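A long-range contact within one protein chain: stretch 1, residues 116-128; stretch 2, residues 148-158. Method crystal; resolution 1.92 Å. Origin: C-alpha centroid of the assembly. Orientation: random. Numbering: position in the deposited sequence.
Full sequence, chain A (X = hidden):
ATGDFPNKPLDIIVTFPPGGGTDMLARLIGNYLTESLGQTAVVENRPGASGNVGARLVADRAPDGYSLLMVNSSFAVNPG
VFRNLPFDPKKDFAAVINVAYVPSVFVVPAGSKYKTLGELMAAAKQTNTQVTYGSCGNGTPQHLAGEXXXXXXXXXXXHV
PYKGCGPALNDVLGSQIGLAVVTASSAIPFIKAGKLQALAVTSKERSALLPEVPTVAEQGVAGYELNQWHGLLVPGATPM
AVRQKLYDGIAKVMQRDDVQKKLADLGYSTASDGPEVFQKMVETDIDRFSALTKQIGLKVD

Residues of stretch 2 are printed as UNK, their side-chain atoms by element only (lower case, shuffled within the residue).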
# COMPACT_ATOMS: atom_id res chain seq x y z
N THR A 116 6.98 -22.56 -7.16
CA THR A 116 7.30 -22.01 -5.85
C THR A 116 8.10 -20.73 -6.05
O THR A 116 8.64 -20.50 -7.13
CB THR A 116 8.18 -22.99 -5.02
OG1 THR A 116 9.47 -23.08 -5.61
CG2 THR A 116 7.59 -24.38 -4.97
N LEU A 117 8.20 -19.91 -5.01
CA LEU A 117 9.09 -18.77 -5.04
C LEU A 117 10.54 -19.18 -5.28
O LEU A 117 11.26 -18.46 -5.94
CB LEU A 117 8.99 -17.89 -3.79
CG LEU A 117 9.59 -16.47 -3.97
CD1 LEU A 117 8.61 -15.61 -4.77
CD2 LEU A 117 9.90 -15.79 -2.65
N GLY A 118 10.95 -20.34 -4.74
CA GLY A 118 12.32 -20.80 -4.86
C GLY A 118 12.74 -21.05 -6.30
O GLY A 118 13.85 -20.73 -6.69
N GLU A 119 11.82 -21.60 -7.10
CA GLU A 119 12.01 -21.80 -8.53
C GLU A 119 12.17 -20.48 -9.28
O GLU A 119 12.98 -20.38 -10.20
CB GLU A 119 10.84 -22.62 -9.10
CG GLU A 119 10.94 -24.13 -8.74
CD GLU A 119 9.72 -24.95 -9.12
OE1 GLU A 119 8.89 -24.48 -9.94
OE2 GLU A 119 9.61 -26.10 -8.63
N LEU A 120 11.39 -19.49 -8.88
CA LEU A 120 11.47 -18.15 -9.50
C LEU A 120 12.85 -17.54 -9.23
O LEU A 120 13.52 -17.04 -10.15
CB LEU A 120 10.36 -17.24 -8.93
CG LEU A 120 10.43 -15.76 -9.32
CD1 LEU A 120 10.07 -15.65 -10.80
CD2 LEU A 120 9.54 -14.85 -8.47
N MET A 121 13.26 -17.56 -7.97
CA MET A 121 14.54 -17.00 -7.55
C MET A 121 15.74 -17.69 -8.22
O MET A 121 16.66 -17.02 -8.65
CB MET A 121 14.67 -16.98 -6.03
CG MET A 121 13.69 -16.03 -5.33
SD MET A 121 13.88 -16.03 -3.54
CE MET A 121 13.49 -17.73 -3.09
N ALA A 122 15.71 -19.02 -8.32
CA ALA A 122 16.68 -19.79 -9.11
C ALA A 122 16.72 -19.29 -10.56
O ALA A 122 17.79 -19.01 -11.07
CB ALA A 122 16.33 -21.31 -9.07
N ALA A 123 15.54 -19.13 -11.19
CA ALA A 123 15.44 -18.68 -12.58
C ALA A 123 16.07 -17.31 -12.77
O ALA A 123 16.65 -17.01 -13.82
CB ALA A 123 13.97 -18.66 -13.03
N ALA A 124 15.96 -16.47 -11.75
CA ALA A 124 16.44 -15.09 -11.82
C ALA A 124 17.78 -14.82 -11.14
O ALA A 124 18.20 -13.67 -11.06
CB ALA A 124 15.34 -14.11 -11.29
N LYS A 125 18.45 -15.88 -10.66
CA LYS A 125 19.73 -15.70 -9.95
C LYS A 125 20.78 -14.95 -10.77
O LYS A 125 21.41 -14.03 -10.24
CB LYS A 125 20.30 -17.04 -9.40
CG LYS A 125 20.19 -17.26 -7.87
CD LYS A 125 20.69 -16.07 -7.01
CE LYS A 125 22.22 -15.96 -7.00
NZ LYS A 125 22.73 -14.56 -7.28
N GLN A 126 20.98 -15.32 -12.04
CA GLN A 126 22.01 -14.68 -12.92
C GLN A 126 21.55 -13.32 -13.56
O GLN A 126 20.35 -13.11 -13.72
CB GLN A 126 22.49 -15.68 -13.99
CG GLN A 126 23.08 -16.98 -13.42
CD GLN A 126 23.86 -17.80 -14.45
OE1 GLN A 126 24.74 -17.28 -15.14
NE2 GLN A 126 23.55 -19.11 -14.54
N THR A 127 22.53 -12.48 -13.95
CA THR A 127 22.44 -10.98 -14.19
C THR A 127 21.65 -10.34 -15.37
O THR A 127 20.50 -9.88 -15.26
CB THR A 127 23.84 -10.47 -14.45
OG1 THR A 127 24.57 -11.50 -15.13
CG2 THR A 127 24.50 -10.09 -13.15
N ASN A 128 22.34 -10.20 -16.49
CA ASN A 128 21.62 -10.25 -17.72
C ASN A 128 20.95 -11.63 -17.47
O ASN A 128 21.48 -12.47 -16.70
CB ASN A 128 22.56 -10.21 -18.93
CG ASN A 128 23.67 -9.15 -18.78
OD1 ASN A 128 23.44 -7.97 -18.97
ND2 ASN A 128 24.87 -9.59 -18.41
N UNK A 148 13.06 -5.35 -3.49
CA UNK A 148 13.56 -5.82 -2.21
C UNK A 148 13.93 -7.29 -2.31
O UNK A 148 14.95 -7.72 -1.75
c UNK A 148 14.12 -5.23 0.84
c UNK A 148 12.52 -5.59 -1.10
c UNK A 148 12.89 -6.01 0.33
c UNK A 148 11.66 -5.80 1.22
N UNK A 149 13.11 -8.07 -3.00
CA UNK A 149 13.48 -9.46 -3.21
C UNK A 149 14.80 -9.59 -3.98
O UNK A 149 15.65 -10.41 -3.62
c UNK A 149 11.32 -12.24 -4.86
c UNK A 149 12.54 -11.72 -4.14
c UNK A 149 12.76 -12.46 -2.82
c UNK A 149 12.37 -10.20 -3.93
N UNK A 150 14.95 -8.80 -5.05
CA UNK A 150 16.19 -8.78 -5.85
C UNK A 150 17.40 -8.51 -4.98
O UNK A 150 18.40 -9.22 -5.08
c UNK A 150 15.49 -8.10 -8.25
c UNK A 150 16.19 -7.69 -6.94
n UNK A 150 15.28 -9.39 -8.48
o UNK A 150 15.16 -7.22 -9.05
N UNK A 151 17.31 -7.46 -4.17
CA UNK A 151 18.40 -7.02 -3.29
C UNK A 151 18.67 -8.10 -2.21
O UNK A 151 19.82 -8.45 -1.97
c UNK A 151 19.07 -5.24 -1.57
c UNK A 151 18.10 -5.61 -2.68
c UNK A 151 18.13 -4.53 -3.77
N UNK A 152 17.60 -8.64 -1.61
CA UNK A 152 17.73 -9.58 -0.49
C UNK A 152 18.11 -10.98 -0.92
O UNK A 152 18.85 -11.69 -0.21
c UNK A 152 16.42 -9.62 0.32
o UNK A 152 16.06 -8.31 0.79
N UNK A 153 17.60 -11.42 -2.06
CA UNK A 153 17.84 -12.78 -2.54
C UNK A 153 18.97 -12.80 -3.58
O UNK A 153 19.31 -13.86 -4.12
c UNK A 153 16.60 -13.33 -3.12
N UNK A 154 19.51 -11.61 -3.86
CA UNK A 154 20.49 -11.37 -4.92
C UNK A 154 20.04 -11.91 -6.29
O UNK A 154 20.74 -12.68 -6.94
n UNK A 154 24.55 -13.59 -1.08
c UNK A 154 23.57 -13.26 -2.20
c UNK A 154 21.88 -11.88 -4.52
c UNK A 154 23.73 -11.81 -2.75
c UNK A 154 22.40 -11.21 -3.24
N UNK A 155 18.86 -11.48 -6.72
CA UNK A 155 18.33 -11.93 -7.99
C UNK A 155 18.25 -10.74 -8.96
O UNK A 155 18.52 -9.57 -8.57
c UNK A 155 16.95 -12.67 -7.86
c UNK A 155 17.11 -14.01 -7.09
o UNK A 155 15.98 -11.84 -7.17
N UNK A 156 17.88 -11.05 -10.21
CA UNK A 156 17.90 -10.04 -11.26
C UNK A 156 16.60 -9.95 -12.08
O UNK A 156 16.62 -9.87 -13.31
c UNK A 156 19.12 -10.27 -12.14
c UNK A 156 20.40 -10.19 -11.38
c UNK A 156 21.11 -9.12 -10.94
n UNK A 156 22.17 -9.60 -10.22
c UNK A 156 22.12 -10.92 -10.21
n UNK A 156 21.05 -11.30 -10.89
N UNK A 157 15.47 -9.97 -11.37
CA UNK A 157 14.17 -9.83 -12.03
C UNK A 157 14.06 -8.41 -12.56
O UNK A 157 14.53 -7.47 -11.90
s UNK A 157 11.60 -11.54 -9.28
c UNK A 157 13.01 -11.43 -10.41
c UNK A 157 11.88 -10.16 -8.18
c UNK A 157 13.01 -10.06 -11.06
N UNK A 158 13.41 -8.26 -13.71
CA UNK A 158 13.28 -6.98 -14.38
C UNK A 158 11.85 -6.44 -14.21
O UNK A 158 10.89 -7.08 -14.61
c UNK A 158 13.60 -7.10 -15.88
c UNK A 158 15.07 -7.47 -16.07
c UNK A 158 13.23 -5.76 -16.65
O HOH W 1 18.15 -9.03 -15.52

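Position 148 carries four side-chain carbons, forked at the second, and reaches nothing on stretch 1. The fork one carbon beyond CB identifies Leu148. Position 149 has the same four carbons and the same fork, but its CB points toward stretch 1; one terminal carbon lies 3.8 Å from Met121 SD and another 4.3 Å from Leu117 CD1. This is Leu149, whose CD1 and CD2 respectively make those contacts.

At position 150 two carbons end in one oxygen and one nitrogen, the pattern of a short amide, and no atom comes within contact distance of stretch 1. It is Asn150. Position 151 has three carbons, branched at CB, out of reach of stretch 1: Val151. Position 152 has one carbon and one oxygen, again without a partner across the contact. This is Ser152, and its OG turns back along its own helix to donate to Leu148 O at 2.8 Å.

A single carbon marks position 153. That CB points toward stretch 1 and sits 3.9 Å from Met121 SD, so Ala153 shares the sulfur with Leu149. At position 154 four carbons in a row end in nitrogen, giving Lys154. Its side-chain end leads away from stretch 1, and its positive phi (52°) marks the departure from helical geometry. The backbone makes the polar contact instead: Lys125 NZ donates to Lys154 O at 2.8 Å.

Position 155 branches at CB into one oxygen and one carbon. The carbon approaches Met121 O to 3.4 Å and Lys125 CD to 4.1 Å. The residue is Thr155, with CG2 as the methyl in both contacts; its CA also packs 3.5 Å from Ala124 O.

One carbon followed by a five-membered ring of three carbons and two nitrogens occupies position 156. One ring nitrogen lies 2.8 Å from Lys125 O, and Thr127 CA stands over a ring face, 3.7 Å from the centroid. Such a ring belongs to His156. Its ND1 donates to Lys125 O near the ring plane, while its backbone N donates to Ala124 O at 2.8 Å.

Position 157 is unbranched: two carbons, a sulfur and a final carbon. The second carbon lies 3.7 Å from Ala124 CB and the sulfur 4.0 Å from Leu120 CD2, as CG and SD of Met157. Position 158, with three carbons branched at CB and no contact with stretch 1, is Val158.

The two helices cross at a steep 76°, with axes no closer than 11.6 Å, and the backbones draw nearest beyond the first helix, where the CA atoms of Lys125 and Thr155 are 4.5 Å apart. Side chains span the gap between the helices: Leu117 and Met121 meet Leu149, and Met121 also meets Ala153. Beyond them, Ala124 and Leu120 pack on Met157. His156 fastens the chain after the first helix through two successive carbonyls, and one water bridges Thr127 O (2.5 Å) and His156 O (2.8 Å). Apolar packing thus joins the helices, while hydrogen bonds tie together the segments that follow them.

Stretch 2, residues 148-158: LLNVSAKTHMV
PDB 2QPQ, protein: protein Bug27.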